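Local coordinates for Low molecular weight phosphotyrosine protein phosphatase 1 (Drosophila melanogaster, PDB 7CUY) that probably removes phosphate from tyrosine-phosphorylated proteins and also acts on small aryl and acyl phosphates, as a cytoplasmic low molecular weight phosphatase, at residues A[38-44]-A[68-73]; A[22-27]-A[145-149]; A[118-122]-A[137-141]. The contacts are given in a common frame with arbitrary orientation. Residue numbers count along the deposited sequence, not the author numbering.

Contact 1: residues A[38-44]-A[68-73]; sequences DSAAIGG and HIVRQI
Strand 35-41, an outer strand of the four-stranded parallel sheet of the low molecular weight phosphatase fold, is joined through a single beta bridge by the irregular segment 68-73; the end-to-end directions lie 67° apart. Extended backbone runs from Asp38 to Ala41. Asp38 (chi1 t) forms a salt bridge with Arg71, NH2 to OD2 3.0 Å, and Arg71 NE makes a weak second bond to the same OD2 at 3.3 Å. Ser39 (chi1 p) holds OG over one face of the His68 ring, 3.2 Å from His68 CE1; OG itself is hydrogen-bonded to Glu20, and His68 NE2 to Asn12. Ala40 points its CB at the loop, over one face of the Arg71 guanidinium and 4.4 Å from Ile73 CB. Ala41 forms a parallel bridge with Gln72: Ala41 N donates to Arg71 O (2.9 Å) and Ile73 N to Ala41 O (2.7 Å). The Ala41 side chain lies about 6 Å from that of Cys9, the probable nucleophile, so the bridge borders the active-site region. At Ile42 the chain leaves the strand (phi/psi -62/-58), and the extended Gln72 side chain (chi1 and chi2 t) reaches after it, NE2 donating to Ile42 O at 2.6 Å.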
ATOM      1  N   ASP A  38       1.598  -1.788  -7.663  1.00 21.13           N
ATOM      2  CA  ASP A  38       2.483  -2.850  -7.198  1.00 18.13           C
ATOM      3  C   ASP A  38       2.657  -2.635  -5.703  1.00 18.82           C
ATOM      4  O   ASP A  38       2.199  -1.622  -5.162  1.00 20.52           O
ATOM      5  CB  ASP A  38       3.808  -2.815  -7.966  1.00 15.73           C
ATOM      6  CG  ASP A  38       4.675  -4.075  -7.765  1.00 25.44           C
ATOM      7  OD1 ASP A  38       4.143  -5.159  -7.432  1.00 22.28           O
ATOM      8  OD2 ASP A  38       5.914  -3.975  -7.981  1.00 25.36           O
ATOM      9  N   SER A  39       3.282  -3.590  -5.011  1.00 14.38           N
ATOM     10  CA  SER A  39       3.632  -3.362  -3.609  1.00 20.43           C
ATOM     11  C   SER A  39       4.981  -4.011  -3.307  1.00 20.62           C
ATOM     12  O   SER A  39       5.426  -4.901  -4.031  1.00 20.51           O
ATOM     13  CB  SER A  39       2.549  -3.886  -2.648  1.00 17.29           C
ATOM     14  OG  SER A  39       2.417  -5.297  -2.744  1.00 19.84           O
ATOM     15  N   ALA A  40       5.649  -3.547  -2.248  1.00 15.40           N
ATOM     16  CA  ALA A  40       6.916  -4.169  -1.865  1.00 19.65           C
ATOM     17  C   ALA A  40       7.240  -3.859  -0.406  1.00 20.03           C
ATOM     18  O   ALA A  40       6.553  -3.073   0.255  1.00 17.69           O
ATOM     19  CB  ALA A  40       8.058  -3.725  -2.788  1.00 17.54           C
ATOM     20  N   ALA A  41       8.329  -4.474   0.074  1.00 18.68           N
ATOM     21  CA  ALA A  41       8.711  -4.495   1.483  1.00 21.25           C
ATOM     22  C   ALA A  41       9.969  -3.672   1.720  1.00 22.91           C
ATOM     23  O   ALA A  41      10.886  -3.695   0.891  1.00 19.75           O
ATOM     24  CB  ALA A  41       8.977  -5.929   1.959  1.00 20.63           C
ATOM     25  N   ILE A  42      10.003  -2.946   2.852  1.00 21.29           N
ATOM     26  CA  ILE A  42      11.264  -2.390   3.360  1.00 23.37           C
ATOM     27  C   ILE A  42      12.225  -3.524   3.697  1.00 23.14           C
ATOM     28  O   ILE A  42      13.343  -3.594   3.172  1.00 24.68           O
ATOM     29  CB  ILE A  42      11.034  -1.494   4.599  1.00 21.97           C
ATOM     30  CG1 ILE A  42      10.113  -0.295   4.328  1.00 20.39           C
ATOM     31  CG2 ILE A  42      12.382  -0.976   5.172  1.00 22.89           C
ATOM     32  CD1 ILE A  42      10.691   0.751   3.410  1.00 20.85           C
ATOM     33  N   GLY A  43      11.794  -4.436   4.595  1.00 20.05           N
ATOM     34  CA  GLY A  43      12.648  -5.522   5.043  1.00 24.00           C
ATOM     35  C   GLY A  43      12.477  -6.812   4.235  1.00 27.62           C
ATOM     36  O   GLY A  43      11.475  -7.014   3.537  1.00 21.82           O
ATOM     37  N   GLY A  44      13.462  -7.702   4.362  1.00 25.55           N
ATOM     38  CA  GLY A  44      13.581  -8.865   3.504  1.00 27.05           C
ATOM     39  C   GLY A  44      13.117 -10.189   4.068  1.00 26.60           C
ATOM     40  O   GLY A  44      13.235 -11.204   3.372  1.00 26.46           O
ATOM     41  N   HIS A  68      -0.266 -12.064  -4.604  1.00 37.49           N
ATOM     42  CA  HIS A  68       0.973 -11.321  -4.674  1.00 34.94           C
ATOM     43  C   HIS A  68       2.095 -12.116  -4.005  1.00 32.09           C
ATOM     44  O   HIS A  68       1.871 -12.883  -3.062  1.00 33.46           O
ATOM     45  CB  HIS A  68       0.732  -9.938  -4.050  1.00 31.68           C
ATOM     46  CG  HIS A  68       1.907  -9.349  -3.345  1.00 34.01           C
ATOM     47  ND1 HIS A  68       2.854  -8.574  -3.989  1.00 33.65           N
ATOM     48  CD2 HIS A  68       2.269  -9.386  -2.038  1.00 32.46           C
ATOM     49  CE1 HIS A  68       3.758  -8.177  -3.109  1.00 28.20           C
ATOM     50  NE2 HIS A  68       3.427  -8.659  -1.919  1.00 28.82           N
ATOM     51  N   ILE A  69       3.303 -11.970  -4.540  1.00 29.94           N
ATOM     52  CA  ILE A  69       4.507 -12.562  -3.965  1.00 27.28           C
ATOM     53  C   ILE A  69       5.365 -11.441  -3.396  1.00 26.75           C
ATOM     54  O   ILE A  69       5.659 -10.467  -4.098  1.00 25.66           O
ATOM     55  CB  ILE A  69       5.311 -13.359  -5.007  1.00 30.23           C
ATOM     56  CG1 ILE A  69       4.440 -14.416  -5.691  1.00 35.63           C
ATOM     57  CG2 ILE A  69       6.507 -14.028  -4.335  1.00 27.61           C
ATOM     58  CD1 ILE A  69       5.239 -15.409  -6.509  1.00 35.71           C
ATOM     59  N   VAL A  70       5.802 -11.603  -2.144  1.00 23.85           N
ATOM     60  CA  VAL A  70       6.575 -10.571  -1.457  1.00 23.95           C
ATOM     61  C   VAL A  70       7.899 -10.327  -2.166  1.00 23.91           C
ATOM     62  O   VAL A  70       8.712 -11.242  -2.341  1.00 26.41           O
ATOM     63  CB  VAL A  70       6.818 -10.958   0.006  1.00 26.13           C
ATOM     64  CG1 VAL A  70       7.757  -9.952   0.669  1.00 23.61           C
ATOM     65  CG2 VAL A  70       5.500 -11.056   0.763  1.00 24.13           C
ATOM     66  N   ARG A  71       8.143  -9.077  -2.537  1.00 21.68           N
ATOM     67  CA  ARG A  71       9.461  -8.647  -2.964  1.00 21.06           C
ATOM     68  C   ARG A  71       9.873  -7.437  -2.140  1.00 23.91           C
ATOM     69  O   ARG A  71       9.039  -6.748  -1.528  1.00 21.06           O
ATOM     70  CB  ARG A  71       9.502  -8.308  -4.466  1.00 21.63           C
ATOM     71  CG  ARG A  71       9.104  -6.873  -4.797  1.00 22.12           C
ATOM     72  CD  ARG A  71       9.330  -6.544  -6.266  1.00 25.15           C
ATOM     73  NE  ARG A  71       8.672  -5.301  -6.676  1.00 26.43           N
ATOM     74  CZ  ARG A  71       9.220  -4.089  -6.588  1.00 27.25           C
ATOM     75  NH1 ARG A  71      10.450  -3.930  -6.099  1.00 23.94           N
ATOM     76  NH2 ARG A  71       8.531  -3.024  -6.987  1.00 23.62           N
ATOM     77  N   GLN A  72      11.179  -7.180  -2.128  1.00 22.26           N
ATOM     78  CA  GLN A  72      11.726  -6.060  -1.386  1.00 21.84           C
ATOM     79  C   GLN A  72      11.893  -4.859  -2.305  1.00 24.06           C
ATOM     80  O   GLN A  72      12.198  -5.004  -3.496  1.00 22.80           O
ATOM     81  CB  GLN A  72      13.060  -6.431  -0.742  1.00 22.57           C
ATOM     82  CG  GLN A  72      13.378  -5.611   0.471  1.00 22.76           C
ATOM     83  CD  GLN A  72      14.703  -5.988   1.074  1.00 28.38           C
ATOM     84  OE1 GLN A  72      15.393  -6.876   0.563  1.00 23.34           O
ATOM     85  NE2 GLN A  72      15.072  -5.325   2.166  1.00 24.18           N
ATOM     86  N   ILE A  73      11.674  -3.669  -1.742  1.00 21.25           N
ATOM     87  CA  ILE A  73      11.865  -2.444  -2.498  1.00 21.04           C
ATOM     88  C   ILE A  73      13.312  -2.370  -2.981  1.00 26.13           C
ATOM     89  O   ILE A  73      14.242  -2.872  -2.330  1.00 24.95           O
ATOM     90  CB  ILE A  73      11.488  -1.235  -1.621  1.00 20.84           C
ATOM     91  CG1 ILE A  73      11.496   0.076  -2.415  1.00 20.46           C
ATOM     92  CG2 ILE A  73      12.426  -1.115  -0.420  1.00 23.47           C
ATOM     93  CD1 ILE A  73      10.919   1.272  -1.620  1.00 16.50           C
TER
HETATM   94  O   HOH W   1       5.985  -7.249  -6.981  1.00 29.62           O

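Contact 2: residues A[22-27]-A[145-149]; sequences VMVDTL and CAAFM
Met23 lays its thioether across Cys145, SD to SG 3.8 Å, between helices 15-29 and 132-153, which pack side by side on one side of the parallel sheet in this alpha/beta fold. The short helical segments cross at -54° with their axes 9.7 Å apart, and their nearest CA pairs are Met23 with Cys145 (5.7 Å) and Thr26 with Ala146 (6.3 Å). No hydrogen bond joins them; the interface is van der Waals packing. Met23 (chi1 t, chi2 p) leaves its helix sideways, but its end comes nearer to the partner, so that CE lies 3.7 Å from Cys145 O and 3.9 Å from Met149 CB. Val22 CG1 lies 4.1 Å from Cys145 SG. Thr26 (chi1 m) points at the other helix, yet its hydroxyl turns back, OG1 donating to Val22 O at 2.8 Å; the methyl CG2 faces Ala146, 3.9 Å from its CA. On the sheet side Met7 touches Met23 and Cys145, and Phe148 makes edge-to-face contacts with Tyr83 and Phe85 and, beyond the strands, with Phe113. Met149 (chi1 and chi2 t, chi3 p) reaches over Thr26 and Leu27: CE and SD both lie 3.6 Å from Thr26 CG2, and SD is also 3.9 Å from Leu27 CD2.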
ATOM      1  N   VAL A  22      -6.726  -3.131  -2.841  1.00 16.36           N
ATOM      2  CA  VAL A  22      -7.806  -2.157  -2.758  1.00 17.08           C
ATOM      3  C   VAL A  22      -7.625  -1.078  -3.820  1.00 17.65           C
ATOM      4  O   VAL A  22      -8.600  -0.631  -4.436  1.00 19.44           O
ATOM      5  CB  VAL A  22      -7.890  -1.570  -1.334  1.00 21.90           C
ATOM      6  CG1 VAL A  22      -8.783  -0.353  -1.300  1.00 15.28           C
ATOM      7  CG2 VAL A  22      -8.402  -2.616  -0.351  1.00 17.51           C
ATOM      8  N   MET A  23      -6.378  -0.661  -4.080  1.00 18.29           N
ATOM      9  CA  MET A  23      -6.168   0.385  -5.081  1.00 16.73           C
ATOM     10  C   MET A  23      -6.575  -0.107  -6.466  1.00 20.21           C
ATOM     11  O   MET A  23      -7.233   0.621  -7.224  1.00 22.63           O
ATOM     12  CB  MET A  23      -4.713   0.854  -5.068  1.00 18.14           C
ATOM     13  CG  MET A  23      -4.393   2.065  -5.962  1.00 19.33           C
ATOM     14  SD  MET A  23      -4.915   3.669  -5.259  1.00 32.22           S
ATOM     15  CE  MET A  23      -6.389   3.931  -6.172  1.00 20.47           C
ATOM     16  N   VAL A  24      -6.226  -1.352  -6.800  1.00 17.72           N
ATOM     17  CA  VAL A  24      -6.602  -1.899  -8.099  1.00 19.32           C
ATOM     18  C   VAL A  24      -8.120  -1.995  -8.210  1.00 18.65           C
ATOM     19  O   VAL A  24      -8.704  -1.604  -9.221  1.00 22.24           O
ATOM     20  CB  VAL A  24      -5.917  -3.257  -8.333  1.00 18.77           C
ATOM     21  CG1 VAL A  24      -6.536  -3.973  -9.517  1.00 14.90           C
ATOM     22  CG2 VAL A  24      -4.452  -3.030  -8.599  1.00 20.54           C
ATOM     23  N   ASP A  25      -8.775  -2.486  -7.157  1.00 17.24           N
ATOM     24  CA  ASP A  25     -10.232  -2.527  -7.124  1.00 17.82           C
ATOM     25  C   ASP A  25     -10.830  -1.132  -7.220  1.00 24.36           C
ATOM     26  O   ASP A  25     -11.849  -0.921  -7.891  1.00 23.06           O
ATOM     27  CB  ASP A  25     -10.695  -3.212  -5.844  1.00 23.43           C
ATOM     28  CG  ASP A  25     -12.201  -3.374  -5.782  1.00 31.70           C
ATOM     29  OD1 ASP A  25     -12.797  -3.769  -6.816  1.00 29.33           O
ATOM     30  OD2 ASP A  25     -12.782  -3.109  -4.701  1.00 28.71           O
ATOM     31  N   THR A  26     -10.204  -0.163  -6.561  1.00 22.14           N
ATOM     32  CA  THR A  26     -10.704   1.198  -6.604  1.00 18.73           C
ATOM     33  C   THR A  26     -10.583   1.781  -8.005  1.00 19.88           C
ATOM     34  O   THR A  26     -11.521   2.415  -8.506  1.00 23.95           O
ATOM     35  CB  THR A  26      -9.941   2.036  -5.579  1.00 18.35           C
ATOM     36  OG1 THR A  26     -10.308   1.603  -4.267  1.00 19.12           O
ATOM     37  CG2 THR A  26     -10.239   3.506  -5.735  1.00 21.38           C
ATOM     38  N   LEU A  27      -9.445   1.575  -8.659  1.00 16.82           N
ATOM     39  CA  LEU A  27      -9.306   2.024 -10.040  1.00 18.29           C
ATOM     40  C   LEU A  27     -10.315   1.343 -10.960  1.00 23.54           C
ATOM     41  O   LEU A  27     -10.851   1.984 -11.869  1.00 20.54           O
ATOM     42  CB  LEU A  27      -7.890   1.752 -10.544  1.00 19.45           C
ATOM     43  CG  LEU A  27      -6.798   2.505  -9.784  1.00 22.39           C
ATOM     44  CD1 LEU A  27      -5.461   1.782  -9.961  1.00 16.68           C
ATOM     45  CD2 LEU A  27      -6.723   3.972 -10.230  1.00 17.59           C
ATOM     46  N   CYS A 145      -7.520   5.257  -0.580  1.00 17.90           N
ATOM     47  CA  CYS A 145      -7.255   5.025  -1.995  1.00 15.55           C
ATOM     48  C   CYS A 145      -8.222   5.805  -2.873  1.00 20.28           C
ATOM     49  O   CYS A 145      -7.809   6.436  -3.853  1.00 19.21           O
ATOM     50  CB  CYS A 145      -7.344   3.531  -2.316  1.00 16.64           C
ATOM     51  SG  CYS A 145      -5.919   2.533  -1.755  1.00 20.00           S
ATOM     52  N   ALA A 146      -9.515   5.752  -2.552  1.00 17.64           N
ATOM     53  CA  ALA A 146     -10.497   6.543  -3.287  1.00 18.04           C
ATOM     54  C   ALA A 146     -10.109   8.016  -3.323  1.00 17.87           C
ATOM     55  O   ALA A 146     -10.057   8.635  -4.395  1.00 16.05           O
ATOM     56  CB  ALA A 146     -11.870   6.361  -2.643  1.00 22.42           C
ATOM     57  N   ALA A 147      -9.818   8.593  -2.150  1.00 20.83           N
ATOM     58  CA  ALA A 147      -9.535  10.023  -2.069  1.00 16.73           C
ATOM     59  C   ALA A 147      -8.295  10.386  -2.879  1.00 17.53           C
ATOM     60  O   ALA A 147      -8.307  11.360  -3.642  1.00 17.64           O
ATOM     61  CB  ALA A 147      -9.375  10.450  -0.609  1.00 18.38           C
ATOM     62  N   PHE A 148      -7.214   9.605  -2.738  1.00 17.91           N
ATOM     63  CA  PHE A 148      -6.032   9.819  -3.575  1.00 20.45           C
ATOM     64  C   PHE A 148      -6.373   9.736  -5.058  1.00 19.00           C
ATOM     65  O   PHE A 148      -5.969  10.593  -5.855  1.00 18.30           O
ATOM     66  CB  PHE A 148      -4.949   8.790  -3.257  1.00 18.14           C
ATOM     67  CG  PHE A 148      -3.789   8.833  -4.219  1.00 17.63           C
ATOM     68  CD1 PHE A 148      -3.644   7.873  -5.197  1.00 20.94           C
ATOM     69  CD2 PHE A 148      -2.857   9.855  -4.146  1.00 18.43           C
ATOM     70  CE1 PHE A 148      -2.579   7.911  -6.098  1.00 22.08           C
ATOM     71  CE2 PHE A 148      -1.794   9.907  -5.030  1.00 21.87           C
ATOM     72  CZ  PHE A 148      -1.658   8.927  -6.015  1.00 23.67           C
ATOM     73  N   MET A 149      -7.070   8.670  -5.457  1.00 17.97           N
ATOM     74  CA  MET A 149      -7.446   8.515  -6.860  1.00 18.02           C
ATOM     75  C   MET A 149      -8.230   9.719  -7.352  1.00 21.50           C
ATOM     76  O   MET A 149      -7.946  10.272  -8.427  1.00 21.29           O
ATOM     77  CB  MET A 149      -8.275   7.250  -7.052  1.00 16.63           C
ATOM     78  CG  MET A 149      -8.809   7.113  -8.465  1.00 18.08           C
ATOM     79  SD  MET A 149      -9.828   5.651  -8.642  1.00 22.78           S
ATOM     80  CE  MET A 149     -11.333   6.258  -7.838  1.00 19.24           C
TER

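Contact 3: residues A[118-122]-A[137-141]; sequences KNRII and AYQQC
Ala137 begins the helical side of this contact, its CB 3.8 Å from Ile122 CG2, and the CA atoms of these two residues, 5.8 Å apart, are the nearest backbone pair. One turn of alpha helix follows, closed by Cys141 N to Ala137 O at 2.9 Å. Tyr138 points away from segment 118-122 and stacks on His62. Gln140 points toward it, with chi1 m, chi2 t and chi3 near -70°, and its carboxamide makes both hydrogen bonds of the contact: NE2 donates to Asn119 O at 2.8 Å and to Ile121 O at 2.9 Å. Two carbonyls of a segment without regular strand structure are thus gathered on one amide nitrogen. That segment belongs to the long connection between strand 106-109 and helix 132-153 of the low molecular weight phosphatase fold; Asp124, the probable proton donor, follows two residues after Ile122, and Ile122 O accepts a hydrogen bond from Arg15, itself a probable active-site residue. The Ile122 side chain (chi1 m, chi2 t) lies along the helix, CG1 3.7 Å from Gln140 OE1, and is buried. Cys141 (chi1 m) completes the apolar side, SG standing 4.3 Å from Ile122 CD1 and its side chain also touching Ala19 and Val22 of helix 15-29.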
ATOM      1  N   LYS A 118      -6.691  11.672  13.153  1.00 31.82           N
ATOM      2  CA  LYS A 118      -6.508  10.634  14.166  1.00 36.65           C
ATOM      3  C   LYS A 118      -6.518   9.227  13.577  1.00 38.40           C
ATOM      4  O   LYS A 118      -6.044   8.287  14.232  1.00 38.75           O
ATOM      5  CB  LYS A 118      -7.596  10.717  15.251  1.00 38.17           C
ATOM      6  CG  LYS A 118      -8.206  12.048  15.523  1.00 48.83           C
ATOM      7  CD  LYS A 118      -9.253  12.488  14.565  1.00 47.31           C
ATOM      8  CE  LYS A 118      -9.631  13.810  14.785  1.00 53.13           C
ATOM      9  NZ  LYS A 118     -10.484  14.428  13.797  1.00 47.52           N
ATOM     10  N   ASN A 119      -7.042   9.045  12.365  1.00 34.23           N
ATOM     11  CA  ASN A 119      -7.131   7.715  11.774  1.00 30.46           C
ATOM     12  C   ASN A 119      -6.143   7.531  10.634  1.00 26.57           C
ATOM     13  O   ASN A 119      -6.293   6.602   9.826  1.00 31.84           O
ATOM     14  CB  ASN A 119      -8.547   7.423  11.273  1.00 34.16           C
ATOM     15  CG  ASN A 119      -9.571   7.334  12.396  1.00 43.77           C
ATOM     16  OD1 ASN A 119     -10.769   7.183  12.137  1.00 46.46           O
ATOM     17  ND2 ASN A 119      -9.116   7.478  13.645  1.00 46.63           N
ATOM     18  N   ARG A 120      -5.134   8.392  10.547  1.00 27.05           N
ATOM     19  CA  ARG A 120      -4.316   8.409   9.343  1.00 27.21           C
ATOM     20  C   ARG A 120      -3.199   7.376   9.363  1.00 22.53           C
ATOM     21  O   ARG A 120      -2.707   7.009   8.294  1.00 19.19           O
ATOM     22  CB  ARG A 120      -3.734   9.793   9.120  1.00 25.13           C
ATOM     23  CG  ARG A 120      -2.569  10.143  10.005  1.00 31.33           C
ATOM     24  CD  ARG A 120      -2.279  11.590   9.803  1.00 31.65           C
ATOM     25  NE  ARG A 120      -1.147  12.069  10.576  1.00 39.90           N
ATOM     26  CZ  ARG A 120      -0.082  12.643  10.030  1.00 38.72           C
ATOM     27  NH1 ARG A 120      -0.020  12.788   8.710  1.00 32.55           N
ATOM     28  NH2 ARG A 120       0.910  13.080  10.801  1.00 42.18           N
ATOM     29  N   ILE A 121      -2.800   6.898  10.538  1.00 19.28           N
ATOM     30  CA  ILE A 121      -1.776   5.864  10.633  1.00 19.88           C
ATOM     31  C   ILE A 121      -2.426   4.512  10.370  1.00 19.35           C
ATOM     32  O   ILE A 121      -3.426   4.150  11.004  1.00 19.92           O
ATOM     33  CB  ILE A 121      -1.084   5.892  12.005  1.00 19.01           C
ATOM     34  CG1 ILE A 121      -0.479   7.273  12.268  1.00 21.08           C
ATOM     35  CG2 ILE A 121      -0.014   4.806  12.107  1.00 20.75           C
ATOM     36  CD1 ILE A 121       0.753   7.587  11.465  1.00 21.95           C
ATOM     37  N   ILE A 122      -1.893   3.776   9.404  1.00 18.44           N
ATOM     38  CA  ILE A 122      -2.330   2.403   9.187  1.00 20.07           C
ATOM     39  C   ILE A 122      -1.370   1.514   9.967  1.00 18.79           C
ATOM     40  O   ILE A 122      -0.220   1.300   9.568  1.00 18.17           O
ATOM     41  CB  ILE A 122      -2.406   2.042   7.703  1.00 17.62           C
ATOM     42  CG1 ILE A 122      -3.532   2.871   7.044  1.00 17.61           C
ATOM     43  CG2 ILE A 122      -2.669   0.566   7.573  1.00 16.95           C
ATOM     44  CD1 ILE A 122      -3.363   3.135   5.534  1.00 15.65           C
ATOM     45  N   ALA A 137      -7.234  -1.833   8.707  1.00 20.77           N
ATOM     46  CA  ALA A 137      -6.374  -1.428   7.599  1.00 20.69           C
ATOM     47  C   ALA A 137      -7.138  -1.431   6.274  1.00 19.46           C
ATOM     48  O   ALA A 137      -7.005  -0.508   5.458  1.00 18.94           O
ATOM     49  CB  ALA A 137      -5.160  -2.355   7.519  1.00 17.82           C
ATOM     50  N   TYR A 138      -7.926  -2.478   6.031  1.00 22.06           N
ATOM     51  CA  TYR A 138      -8.726  -2.523   4.814  1.00 20.59           C
ATOM     52  C   TYR A 138      -9.678  -1.327   4.743  1.00 21.97           C
ATOM     53  O   TYR A 138      -9.730  -0.618   3.729  1.00 22.25           O
ATOM     54  CB  TYR A 138      -9.489  -3.852   4.734  1.00 20.18           C
ATOM     55  CG  TYR A 138     -10.481  -3.880   3.592  1.00 23.75           C
ATOM     56  CD1 TYR A 138     -10.099  -4.319   2.342  1.00 25.33           C
ATOM     57  CD2 TYR A 138     -11.796  -3.443   3.766  1.00 24.05           C
ATOM     58  CE1 TYR A 138     -10.981  -4.330   1.287  1.00 28.70           C
ATOM     59  CE2 TYR A 138     -12.690  -3.448   2.713  1.00 28.96           C
ATOM     60  CZ  TYR A 138     -12.277  -3.894   1.474  1.00 28.42           C
ATOM     61  OH  TYR A 138     -13.156  -3.910   0.407  1.00 41.07           O
ATOM     62  N   GLN A 139     -10.433  -1.076   5.818  1.00 19.67           N
ATOM     63  CA  GLN A 139     -11.340   0.067   5.827  1.00 21.30           C
ATOM     64  C   GLN A 139     -10.596   1.367   5.537  1.00 22.54           C
ATOM     65  O   GLN A 139     -11.081   2.215   4.778  1.00 22.36           O
ATOM     66  CB  GLN A 139     -12.074   0.157   7.169  1.00 29.29           C
ATOM     67  CG  GLN A 139     -13.125  -0.923   7.378  1.00 31.19           C
ATOM     68  CD  GLN A 139     -14.368  -0.428   8.129  1.00 49.07           C
ATOM     69  OE1 GLN A 139     -14.433   0.721   8.610  1.00 50.17           O
ATOM     70  NE2 GLN A 139     -15.382  -1.290   8.198  1.00 49.84           N
ATOM     71  N   GLN A 140      -9.410   1.539   6.127  1.00 21.98           N
ATOM     72  CA  GLN A 140      -8.636   2.755   5.898  1.00 20.67           C
ATOM     73  C   GLN A 140      -8.203   2.870   4.444  1.00 17.06           C
ATOM     74  O   GLN A 140      -8.330   3.934   3.828  1.00 20.28           O
ATOM     75  CB  GLN A 140      -7.417   2.783   6.821  1.00 20.53           C
ATOM     76  CG  GLN A 140      -7.763   2.980   8.286  1.00 19.58           C
ATOM     77  CD  GLN A 140      -6.574   2.726   9.203  1.00 20.24           C
ATOM     78  OE1 GLN A 140      -6.138   1.586   9.366  1.00 21.43           O
ATOM     79  NE2 GLN A 140      -6.058   3.782   9.815  1.00 18.81           N
ATOM     80  N   CYS A 141      -7.678   1.782   3.883  1.00 17.64           N
ATOM     81  CA  CYS A 141      -7.250   1.784   2.489  1.00 16.17           C
ATOM     82  C   CYS A 141      -8.406   2.096   1.539  1.00 18.71           C
ATOM     83  O   CYS A 141      -8.220   2.771   0.521  1.00 15.40           O
ATOM     84  CB  CYS A 141      -6.627   0.430   2.151  1.00 16.17           C
ATOM     85  SG  CYS A 141      -5.057   0.147   3.014  1.00 21.71           S
TER

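From the N terminus, the chain first opens contact 2 at helix 15-29, then runs into strand 35-41, where contact 1 opens; 68-73 closes that loop after helix 53-61. Contact 3 follows in series, opening at 118-122 and closing at 137-141 on helix 132-153. Farther along the same helix, 145-149 closes contact 2, whose long loop encloses both others. Contacts 2 and 3 touch, Val22 CG2 lying 3.5 Å from Tyr138 CE1, whereas contact 1 lies across the chain's centre from both, about 19 and 20 Å away between centres. Together they tie an outer strand to the loop after helix 53-61, the first helix to the last, and the last helix to the loop before it.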